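Local structure of odorant-binding protein 2a (Homo sapiens, 4RUN) at residues A18-K23 and L137-F143; R29-S35 and F51-D57. The protein binds and carries small hydrophobic volatile molecules, with a higher affinity for aldehydes and large fatty acids. The protein carries 2 engineered substitutions. All blocks are in the same frame, centred on the assembly; numbering follows the deposited sequence.

Interactions 1 and 2 sit on the same curved sheet of the lipocalin barrel, their centres about 16 Å apart. Strands 12-21 and 33-41 are neighbours in that sheet. Interaction 1 joins the first of them to the segment after the helix 122-134; interaction 2 pairs the start of the second with strand 47-55. The two contacts touch at the loop before strand 33-41. Met19 CE lies 3.7 Å from Pro31 CG, and Phe143 CD1 lies 3.5 Å from Arg30 NH1. A citrate, probably from the crystallisation liquor, is held by Arg29 and Arg55 of interaction 2, together with Lys62, Tyr78 and Lys82.

Interaction 1. Residues A18-K23 and L137-F143; sequences AMVVDK and LSEEDIF
Met19 and Phe143 lie side by side on one face of the sheet. The Phe143 ring fits the notch that Met19 and Val21 make on strand 12-21. Met19 CB sits over one face of the Phe143 ring, 4.0 Å from the centroid, in a CH-pi contact. The extended methionine chain then passes the far end of the ring, and its SD makes an oblique Met-aromatic contact. Val21 CG2 closes the notch at the ring edge, in the ring plane, 3.9 Å from Phe143 CE1. The first torsion of Phe143, chi1 67°, places CG between its own N and carbonyl carbon and brings the ring back along Met19. An alanine here is likely to open a gap beside Met19 and Val21 and take away the surface that Met19 CB and CG rest on. Two backbone bonds join the same pair: Met19 N to Phe143 O, 2.8 Å, and Phe143 N to Met19 O. This is the short antiparallel strand that follows the long helix in lipocalins and runs along the first strand of the barrel.

Val20 is the bump on the other face. Val20 CG2 enters a hollow walled by the backbone oxygens of Ser138 and Asp141 and by Ile142 CG1, the last at 3.6 Å. Its CG1 meets Leu137 CD1, and Val132 of helix 122-134 covers both residues. Leu137 CD2 presses on Asp22 CA, 3.6 Å away. A water bridges the two segments, donating to Val21 O and Asp141 OD2 and accepting from Ser138 N. Lys23 reaches across to Asp141. Its chain turns at the last torsion, chi4 -75°, so Lys23 NZ meets Asp141 OD2 at 2.8 Å on the syn side, somewhat out of the carboxylate plane. Glu140 OE1 adds a long salt bridge to NZ and accepts a hydrogen bond from Ser138 OG.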
ATOM      1  N   ALA A  18       4.582   5.736   3.833  1.00 39.61           N
ATOM      2  CA  ALA A  18       5.708   4.884   4.141  1.00 38.36           C
ATOM      3  C   ALA A  18       5.402   3.519   3.619  1.00 39.02           C
ATOM      4  O   ALA A  18       4.244   3.198   3.362  1.00 40.62           O
ATOM      5  CB  ALA A  18       5.949   4.829   5.634  1.00 38.72           C
ATOM      6  N   MET A  19       6.448   2.720   3.473  1.00 39.79           N
ATOM      7  CA  MET A  19       6.360   1.426   2.835  1.00 40.69           C
ATOM      8  C   MET A  19       7.330   0.455   3.525  1.00 40.38           C
ATOM      9  O   MET A  19       8.382   0.876   4.003  1.00 39.97           O
ATOM     10  CB  MET A  19       6.678   1.647   1.375  1.00 44.63           C
ATOM     11  CG  MET A  19       6.481   0.461   0.471  1.00 48.79           C
ATOM     12  SD  MET A  19       6.130   1.014  -1.221  1.00 50.15           S
ATOM     13  CE  MET A  19       5.916  -0.632  -1.924  1.00 48.45           C
ATOM     14  N   VAL A  20       6.966  -0.825   3.602  1.00 39.81           N
ATOM     15  CA  VAL A  20       7.811  -1.880   4.206  1.00 39.83           C
ATOM     16  C   VAL A  20       7.560  -3.139   3.423  1.00 41.53           C
ATOM     17  O   VAL A  20       6.444  -3.374   2.936  1.00 41.16           O
ATOM     18  CB  VAL A  20       7.548  -2.121   5.722  1.00 41.29           C
ATOM     19  CG1 VAL A  20       6.273  -2.910   5.972  1.00 43.44           C
ATOM     20  CG2 VAL A  20       8.716  -2.827   6.396  1.00 41.05           C
ATOM     21  N   VAL A  21       8.614  -3.941   3.318  1.00 42.21           N
ATOM     22  CA  VAL A  21       8.649  -5.110   2.462  1.00 43.78           C
ATOM     23  C   VAL A  21       9.388  -6.242   3.172  1.00 45.77           C
ATOM     24  O   VAL A  21      10.270  -5.977   3.975  1.00 45.81           O
ATOM     25  CB  VAL A  21       9.418  -4.788   1.178  1.00 46.26           C
ATOM     26  CG1 VAL A  21       8.543  -3.991   0.217  1.00 45.55           C
ATOM     27  CG2 VAL A  21      10.731  -4.049   1.485  1.00 44.97           C
ATOM     28  N   ASP A  22       9.059  -7.499   2.882  1.00 46.98           N
ATOM     29  CA  ASP A  22       9.811  -8.591   3.488  1.00 47.50           C
ATOM     30  C   ASP A  22      11.248  -8.588   2.989  1.00 47.52           C
ATOM     31  O   ASP A  22      11.578  -7.946   1.990  1.00 49.19           O
ATOM     32  CB  ASP A  22       9.109  -9.949   3.309  1.00 50.94           C
ATOM     33  CG  ASP A  22       8.917 -10.348   1.867  1.00 52.97           C
ATOM     34  OD1 ASP A  22       9.857 -10.213   1.058  1.00 57.27           O
ATOM     35  OD2 ASP A  22       7.826 -10.869   1.545  1.00 53.34           O
ATOM     36  N   LYS A  23      12.117  -9.258   3.726  1.00 50.19           N
ATOM     37  CA  LYS A  23      13.523  -9.372   3.356  1.00 52.98           C
ATOM     38  C   LYS A  23      13.889 -10.061   2.036  1.00 55.69           C
ATOM     39  O   LYS A  23      15.049  -9.982   1.641  1.00 60.06           O
ATOM     40  CB  LYS A  23      14.319  -9.979   4.505  1.00 56.96           C
ATOM     41  CG  LYS A  23      14.425  -8.990   5.642  1.00 59.28           C
ATOM     42  CD  LYS A  23      15.585  -9.271   6.573  1.00 63.18           C
ATOM     43  CE  LYS A  23      15.674  -8.153   7.610  1.00 65.17           C
ATOM     44  NZ  LYS A  23      16.240  -6.888   7.053  1.00 65.80           N
ATOM     45  N   LEU A 137       7.935  -8.245  10.281  1.00 60.09           N
ATOM     46  CA  LEU A 137       8.743  -7.421   9.366  1.00 58.62           C
ATOM     47  C   LEU A 137       9.721  -6.539  10.170  1.00 59.40           C
ATOM     48  O   LEU A 137       9.655  -6.500  11.401  1.00 60.67           O
ATOM     49  CB  LEU A 137       7.837  -6.581   8.440  1.00 53.76           C
ATOM     50  CG  LEU A 137       6.933  -7.360   7.462  1.00 52.03           C
ATOM     51  CD1 LEU A 137       5.884  -6.471   6.802  1.00 49.33           C
ATOM     52  CD2 LEU A 137       7.754  -8.101   6.409  1.00 52.27           C
ATOM     53  N   SER A 138      10.642  -5.871   9.476  1.00 57.75           N
ATOM     54  CA  SER A 138      11.767  -5.179  10.127  1.00 59.27           C
ATOM     55  C   SER A 138      11.814  -3.675   9.878  1.00 58.19           C
ATOM     56  O   SER A 138      11.485  -3.207   8.786  1.00 58.00           O
ATOM     57  CB  SER A 138      13.076  -5.807   9.644  1.00 61.94           C
ATOM     58  OG  SER A 138      14.202  -5.239  10.291  1.00 64.27           O
ATOM     59  N   GLU A 139      12.256  -2.938  10.895  1.00 59.82           N
ATOM     60  CA  GLU A 139      12.340  -1.469  10.872  1.00 61.13           C
ATOM     61  C   GLU A 139      13.254  -0.934   9.779  1.00 61.55           C
ATOM     62  O   GLU A 139      12.960   0.071   9.138  1.00 61.71           O
ATOM     63  CB  GLU A 139      12.834  -0.944  12.237  1.00 66.33           C
ATOM     64  CG  GLU A 139      14.302  -1.181  12.568  1.00 70.16           C
ATOM     65  CD  GLU A 139      14.532  -1.187  14.062  1.00 75.97           C
ATOM     66  OE1 GLU A 139      14.796  -2.276  14.611  1.00 79.30           O
ATOM     67  OE2 GLU A 139      14.404  -0.118  14.691  1.00 79.18           O
ATOM     68  N   GLU A 140      14.362  -1.630   9.570  1.00 63.01           N
ATOM     69  CA  GLU A 140      15.411  -1.199   8.664  1.00 61.51           C
ATOM     70  C   GLU A 140      14.988  -1.424   7.218  1.00 55.89           C
ATOM     71  O   GLU A 140      15.615  -0.903   6.307  1.00 57.80           O
ATOM     72  CB  GLU A 140      16.708  -1.967   8.991  1.00 66.43           C
ATOM     73  CG  GLU A 140      16.725  -3.410   8.514  1.00 70.19           C
ATOM     74  CD  GLU A 140      17.455  -4.322   9.477  1.00 76.86           C
ATOM     75  OE1 GLU A 140      16.803  -4.973  10.325  1.00 77.86           O
ATOM     76  OE2 GLU A 140      18.697  -4.367   9.394  1.00 82.99           O
ATOM     77  N   ASP A 141      13.930  -2.202   7.011  1.00 52.00           N
ATOM     78  CA  ASP A 141      13.334  -2.333   5.692  1.00 50.77           C
ATOM     79  C   ASP A 141      12.132  -1.368   5.514  1.00 46.97           C
ATOM     80  O   ASP A 141      11.274  -1.605   4.653  1.00 44.55           O
ATOM     81  CB  ASP A 141      12.867  -3.768   5.447  1.00 53.96           C
ATOM     82  CG  ASP A 141      13.997  -4.787   5.525  1.00 57.14           C
ATOM     83  OD1 ASP A 141      15.040  -4.597   4.866  1.00 59.77           O
ATOM     84  OD2 ASP A 141      13.842  -5.786   6.253  1.00 56.49           O
ATOM     85  N   ILE A 142      12.037  -0.318   6.338  1.00 43.06           N
ATOM     86  CA  ILE A 142      11.002   0.695   6.155  1.00 41.76           C
ATOM     87  C   ILE A 142      11.593   1.858   5.380  1.00 40.25           C
ATOM     88  O   ILE A 142      12.600   2.422   5.768  1.00 42.11           O
ATOM     89  CB  ILE A 142      10.414   1.231   7.478  1.00 42.94           C
ATOM     90  CG1 ILE A 142       9.767   0.094   8.270  1.00 42.23           C
ATOM     91  CG2 ILE A 142       9.389   2.335   7.196  1.00 43.53           C
ATOM     92  CD1 ILE A 142       9.198   0.512   9.607  1.00 41.61           C
ATOM     93  N   PHE A 143      10.933   2.230   4.297  1.00 39.64           N
ATOM     94  CA  PHE A 143      11.423   3.274   3.417  1.00 39.12           C
ATOM     95  C   PHE A 143      10.221   4.134   3.024  1.00 39.06           C
ATOM     96  O   PHE A 143       9.060   3.709   3.133  1.00 36.73           O
ATOM     97  CB  PHE A 143      12.187   2.648   2.229  1.00 39.23           C
ATOM     98  CG  PHE A 143      11.329   1.855   1.285  1.00 39.88           C
ATOM     99  CD1 PHE A 143      11.116   0.498   1.491  1.00 40.32           C
ATOM    100  CD2 PHE A 143      10.759   2.455   0.165  1.00 40.93           C
ATOM    101  CE1 PHE A 143      10.335  -0.235   0.604  1.00 41.41           C
ATOM    102  CE2 PHE A 143       9.978   1.728  -0.727  1.00 39.90           C
ATOM    103  CZ  PHE A 143       9.769   0.381  -0.511  1.00 41.09           C
TER
HETATM  104  O   HOH W   1      11.182  -6.461   6.434  1.00 36.89           O

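Interaction 2. Residues R29-S35 and F51-D57; sequences RRPRKVS and FTFMRED. With FLC (citrate anion), chain C.
Arg55 lies against Arg29 for most of its length. Arg55 CB starts beside the Phe53 ring, 4.1 Å from Phe53 CE2. Arg55 CG runs past the Arg29 backbone, 3.6 Å from Arg29 O, and CD stays near the same oxygen. The chain then bends, chi3 -90°, which turns NE onto that oxygen. Arg55 NE donates to Arg29 O at 2.9 Å, with an angle of 149° at the hydrogen. The Arg55 guanidinium lies between two neighbours: Arg29 on one face, Phe53 CE2, toward the rim, on the other. NH1 of Arg55 is close to the Arg29 guanidinium; the two guanidinium planes are 30° apart. Arg55 NH2 ends the chain and donates to the citrate hydroxyl OHB at 3.0 Å. Arg29 NE gives a weak bond to citrate OB2, so the anion probably offsets the closeness of the two positive charges.

Away from the citrate, the segments form the open end of the antiparallel beta hairpin of strands 33-41 and 47-55, part of the lipocalin barrel wall. Arg32 N bonds Met54 O at 2.7 Å, and its side chain turns back so that Arg32 NH1 reaches Glu56 O at 2.6 Å. Val34 and Phe53 form a non-hydrogen-bonded pair. Pro31 CG rests near Phe53 CD2. On the other face, Lys33 and Met54 lie side by side, and Met54 also touches Cys59 and Cys151, the two halves of the disulfide. Further along, Ser35 takes both backbone groups of Thr52: its N donates to Thr52 O, and Ser35 OG accepts Thr52 N at 2.8 Å.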
ATOM      1  N   ARG A  29      13.822  -3.222  -6.654  1.00 51.76           N
ATOM      2  CA  ARG A  29      12.388  -3.244  -6.918  1.00 48.46           C
ATOM      3  C   ARG A  29      11.580  -2.173  -6.171  1.00 46.61           C
ATOM      4  O   ARG A  29      10.396  -2.000  -6.438  1.00 44.77           O
ATOM      5  CB  ARG A  29      11.824  -4.614  -6.552  1.00 47.83           C
ATOM      6  CG  ARG A  29      10.731  -5.060  -7.484  1.00 48.87           C
ATOM      7  CD  ARG A  29      10.259  -6.475  -7.227  1.00 49.43           C
ATOM      8  NE  ARG A  29       8.902  -6.573  -7.755  1.00 49.97           N
ATOM      9  CZ  ARG A  29       8.601  -6.795  -9.028  1.00 51.18           C
ATOM     10  NH1 ARG A  29       9.557  -7.002  -9.929  1.00 53.92           N
ATOM     11  NH2 ARG A  29       7.326  -6.834  -9.395  1.00 51.48           N
ATOM     12  N   ARG A  30      12.201  -1.466  -5.230  1.00 46.24           N
ATOM     13  CA  ARG A  30      11.483  -0.487  -4.415  1.00 45.54           C
ATOM     14  C   ARG A  30      11.066   0.788  -5.152  1.00 46.12           C
ATOM     15  O   ARG A  30      11.888   1.399  -5.819  1.00 50.17           O
ATOM     16  CB  ARG A  30      12.352  -0.027  -3.269  1.00 48.51           C
ATOM     17  CG  ARG A  30      12.807  -1.141  -2.361  1.00 51.90           C
ATOM     18  CD  ARG A  30      13.599  -0.598  -1.210  1.00 52.77           C
ATOM     19  NE  ARG A  30      13.956  -1.667  -0.294  1.00 54.64           N
ATOM     20  CZ  ARG A  30      14.384  -1.467   0.946  1.00 53.79           C
ATOM     21  NH1 ARG A  30      14.524  -0.228   1.422  1.00 53.61           N
ATOM     22  NH2 ARG A  30      14.664  -2.510   1.704  1.00 53.21           N
ATOM     23  N   PRO A  31       9.803   1.209  -4.998  1.00 43.72           N
ATOM     24  CA  PRO A  31       9.347   2.499  -5.469  1.00 46.67           C
ATOM     25  C   PRO A  31      10.187   3.670  -4.941  1.00 49.46           C
ATOM     26  O   PRO A  31      10.377   3.781  -3.739  1.00 50.54           O
ATOM     27  CB  PRO A  31       7.932   2.584  -4.906  1.00 46.06           C
ATOM     28  CG  PRO A  31       7.489   1.172  -4.760  1.00 42.53           C
ATOM     29  CD  PRO A  31       8.712   0.424  -4.401  1.00 42.39           C
ATOM     30  N   ARG A  32      10.710   4.503  -5.841  1.00 50.98           N
ATOM     31  CA  ARG A  32      11.426   5.711  -5.466  1.00 53.21           C
ATOM     32  C   ARG A  32      10.420   6.794  -5.213  1.00 52.61           C
ATOM     33  O   ARG A  32      10.579   7.592  -4.303  1.00 54.96           O
ATOM     34  CB  ARG A  32      12.330   6.218  -6.587  1.00 59.56           C
ATOM     35  CG  ARG A  32      13.554   5.371  -6.874  1.00 62.83           C
ATOM     36  CD  ARG A  32      14.258   5.867  -8.133  1.00 67.39           C
ATOM     37  NE  ARG A  32      14.403   7.335  -8.165  1.00 71.04           N
ATOM     38  CZ  ARG A  32      13.975   8.155  -9.140  1.00 74.02           C
ATOM     39  NH1 ARG A  32      13.356   7.696 -10.222  1.00 73.70           N
ATOM     40  NH2 ARG A  32      14.170   9.466  -9.036  1.00 77.22           N
ATOM     41  N   LYS A  33       9.414   6.848  -6.078  1.00 52.16           N
ATOM     42  CA  LYS A  33       8.399   7.881  -6.042  1.00 52.25           C
ATOM     43  C   LYS A  33       7.071   7.191  -6.145  1.00 50.83           C
ATOM     44  O   LYS A  33       7.019   6.032  -6.479  1.00 49.87           O
ATOM     45  CB  LYS A  33       8.581   8.854  -7.205  1.00 55.63           C
ATOM     46  CG  LYS A  33       9.978   9.460  -7.264  1.00 58.94           C
ATOM     47  CD  LYS A  33      10.179  10.372  -8.467  1.00 61.70           C
ATOM     48  CE  LYS A  33      11.267  11.396  -8.189  1.00 65.06           C
ATOM     49  NZ  LYS A  33      11.487  12.304  -9.346  1.00 70.81           N
ATOM     50  N   VAL A  34       5.998   7.906  -5.846  1.00 55.31           N
ATOM     51  CA  VAL A  34       4.660   7.335  -5.877  1.00 54.83           C
ATOM     52  C   VAL A  34       3.611   8.443  -5.960  1.00 55.14           C
ATOM     53  O   VAL A  34       3.745   9.479  -5.318  1.00 59.08           O
ATOM     54  CB  VAL A  34       4.414   6.452  -4.633  1.00 54.73           C
ATOM     55  CG1 VAL A  34       4.347   7.306  -3.373  1.00 57.14           C
ATOM     56  CG2 VAL A  34       3.141   5.632  -4.801  1.00 54.43           C
ATOM     57  N   SER A  35       2.578   8.224  -6.766  1.00 54.76           N
ATOM     58  CA  SER A  35       1.493   9.184  -6.926  1.00 56.06           C
ATOM     59  C   SER A  35       0.450   8.975  -5.842  1.00 56.38           C
ATOM     60  O   SER A  35       0.556   8.029  -5.065  1.00 55.38           O
ATOM     61  CB  SER A  35       0.857   8.998  -8.301  1.00 58.77           C
ATOM     62  OG  SER A  35       0.154   7.764  -8.381  1.00 57.56           O
ATOM     63  N   PHE A  51      -2.869   4.088  -9.499  1.00 60.02           N
ATOM     64  CA  PHE A  51      -1.720   4.885  -9.071  1.00 58.11           C
ATOM     65  C   PHE A  51      -0.521   4.611  -9.971  1.00 58.41           C
ATOM     66  O   PHE A  51      -0.534   3.694 -10.792  1.00 57.96           O
ATOM     67  CB  PHE A  51      -1.334   4.577  -7.625  1.00 54.53           C
ATOM     68  CG  PHE A  51      -0.983   3.144  -7.391  1.00 53.12           C
ATOM     69  CD1 PHE A  51      -1.971   2.221  -7.091  1.00 54.37           C
ATOM     70  CD2 PHE A  51       0.334   2.712  -7.469  1.00 51.82           C
ATOM     71  CE1 PHE A  51      -1.656   0.893  -6.877  1.00 53.87           C
ATOM     72  CE2 PHE A  51       0.661   1.380  -7.255  1.00 51.13           C
ATOM     73  CZ  PHE A  51      -0.338   0.469  -6.962  1.00 52.20           C
ATOM     74  N   THR A  52       0.513   5.430  -9.807  1.00 58.28           N
ATOM     75  CA  THR A  52       1.763   5.253 -10.526  1.00 57.29           C
ATOM     76  C   THR A  52       2.912   5.356  -9.547  1.00 55.67           C
ATOM     77  O   THR A  52       2.763   5.923  -8.465  1.00 56.85           O
ATOM     78  CB  THR A  52       1.930   6.314 -11.630  1.00 59.12           C
ATOM     79  OG1 THR A  52       2.071   7.616 -11.052  1.00 58.27           O
ATOM     80  CG2 THR A  52       0.732   6.312 -12.553  1.00 61.67           C
ATOM     81  N   PHE A  53       4.051   4.796  -9.919  1.00 53.83           N
ATOM     82  CA  PHE A  53       5.254   4.932  -9.113  1.00 52.89           C
ATOM     83  C   PHE A  53       6.485   4.733  -9.968  1.00 54.31           C
ATOM     84  O   PHE A  53       6.403   4.164 -11.048  1.00 55.08           O
ATOM     85  CB  PHE A  53       5.258   3.941  -7.959  1.00 51.71           C
ATOM     86  CG  PHE A  53       5.284   2.503  -8.380  1.00 52.18           C
ATOM     87  CD1 PHE A  53       4.102   1.808  -8.578  1.00 52.93           C
ATOM     88  CD2 PHE A  53       6.485   1.837  -8.546  1.00 51.48           C
ATOM     89  CE1 PHE A  53       4.116   0.482  -8.948  1.00 51.46           C
ATOM     90  CE2 PHE A  53       6.504   0.513  -8.931  1.00 51.41           C
ATOM     91  CZ  PHE A  53       5.316  -0.164  -9.130  1.00 50.74           C
ATOM     92  N   MET A  54       7.618   5.231  -9.488  1.00 55.78           N
ATOM     93  CA  MET A  54       8.868   5.106 -10.216  1.00 60.07           C
ATOM     94  C   MET A  54       9.701   4.008  -9.592  1.00 55.84           C
ATOM     95  O   MET A  54       9.930   3.993  -8.403  1.00 51.93           O
ATOM     96  CB  MET A  54       9.670   6.410 -10.195  1.00 64.55           C
ATOM     97  CG  MET A  54       9.011   7.599 -10.881  1.00 68.11           C
ATOM     98  SD  MET A  54       9.095   7.487 -12.659  1.00 78.30           S
ATOM     99  CE  MET A  54      10.865   7.375 -12.918  1.00 79.63           C
ATOM    100  N   ARG A  55      10.162   3.104 -10.428  1.00 58.15           N
ATOM    101  CA  ARG A  55      11.045   2.051 -10.014  1.00 59.96           C
ATOM    102  C   ARG A  55      12.297   2.260 -10.862  1.00 65.17           C
ATOM    103  O   ARG A  55      12.317   1.919 -12.048  1.00 70.72           O
ATOM    104  CB  ARG A  55      10.360   0.714 -10.275  1.00 59.07           C
ATOM    105  CG  ARG A  55      11.031  -0.494  -9.664  1.00 57.98           C
ATOM    106  CD  ARG A  55      10.302  -1.776 -10.061  1.00 56.34           C
ATOM    107  NE  ARG A  55       9.247  -2.154  -9.130  1.00 52.54           N
ATOM    108  CZ  ARG A  55       8.142  -2.832  -9.445  1.00 54.28           C
ATOM    109  NH1 ARG A  55       7.889  -3.194 -10.696  1.00 53.45           N
ATOM    110  NH2 ARG A  55       7.253  -3.131  -8.493  1.00 55.75           N
ATOM    111  N   GLU A  56      13.319   2.853 -10.248  1.00 69.31           N
ATOM    112  CA  GLU A  56      14.511   3.350 -10.952  1.00 73.66           C
ATOM    113  C   GLU A  56      14.081   4.470 -11.897  1.00 72.80           C
ATOM    114  O   GLU A  56      13.379   5.371 -11.468  1.00 73.76           O
ATOM    115  CB  GLU A  56      15.260   2.210 -11.644  1.00 79.45           C
ATOM    116  CG  GLU A  56      15.718   1.147 -10.661  1.00 82.80           C
ATOM    117  CD  GLU A  56      15.975  -0.203 -11.301  1.00 91.91           C
ATOM    118  OE1 GLU A  56      15.048  -0.663 -11.992  1.00 92.75           O
ATOM    119  OE2 GLU A  56      17.073  -0.803 -11.115  1.00 96.10           O
ATOM    120  N   ASP A  57      14.455   4.416 -13.168  1.00 76.09           N
ATOM    121  CA  ASP A  57      14.018   5.429 -14.134  1.00 77.92           C
ATOM    122  C   ASP A  57      12.676   5.092 -14.796  1.00 75.07           C
ATOM    123  O   ASP A  57      12.234   5.809 -15.686  1.00 84.14           O
ATOM    124  CB  ASP A  57      15.105   5.656 -15.207  1.00 83.17           C
ATOM    125  CG  ASP A  57      16.126   6.723 -14.804  1.00 88.61           C
ATOM    126  OD1 ASP A  57      16.053   7.237 -13.665  1.00 89.94           O
ATOM    127  OD2 ASP A  57      17.002   7.062 -15.631  1.00 92.43           O
TER
HETATM  128  CAC FLC C 201       1.712  -4.660  -7.249  1.00 96.04           C
HETATM  129  CA  FLC C 201       2.979  -4.855  -6.426  1.00 87.07           C
HETATM  130  CB  FLC C 201       4.149  -5.463  -7.205  1.00 77.71           C
HETATM  131  CBC FLC C 201       5.288  -5.763  -6.240  1.00 71.16           C
HETATM  132  CG  FLC C 201       3.774  -6.803  -7.845  1.00 86.79           C
HETATM  133  CGC FLC C 201       3.347  -6.812  -9.309  1.00 89.66           C
HETATM  134  OA1 FLC C 201       0.692  -5.351  -7.005  1.00 94.15           O
HETATM  135  OA2 FLC C 201       1.719  -3.795  -8.150  1.00102.86           O
HETATM  136  OB1 FLC C 201       5.176  -6.729  -5.441  1.00 59.64           O
HETATM  137  OB2 FLC C 201       6.324  -5.058  -6.275  1.00 67.03           O
HETATM  138  OG1 FLC C 201       4.219  -7.018 -10.198  1.00 75.29           O
HETATM  139  OG2 FLC C 201       2.123  -6.675  -9.566  1.00 92.62           O
HETATM  140  OHB FLC C 201       4.617  -4.548  -8.209  1.00 71.02           O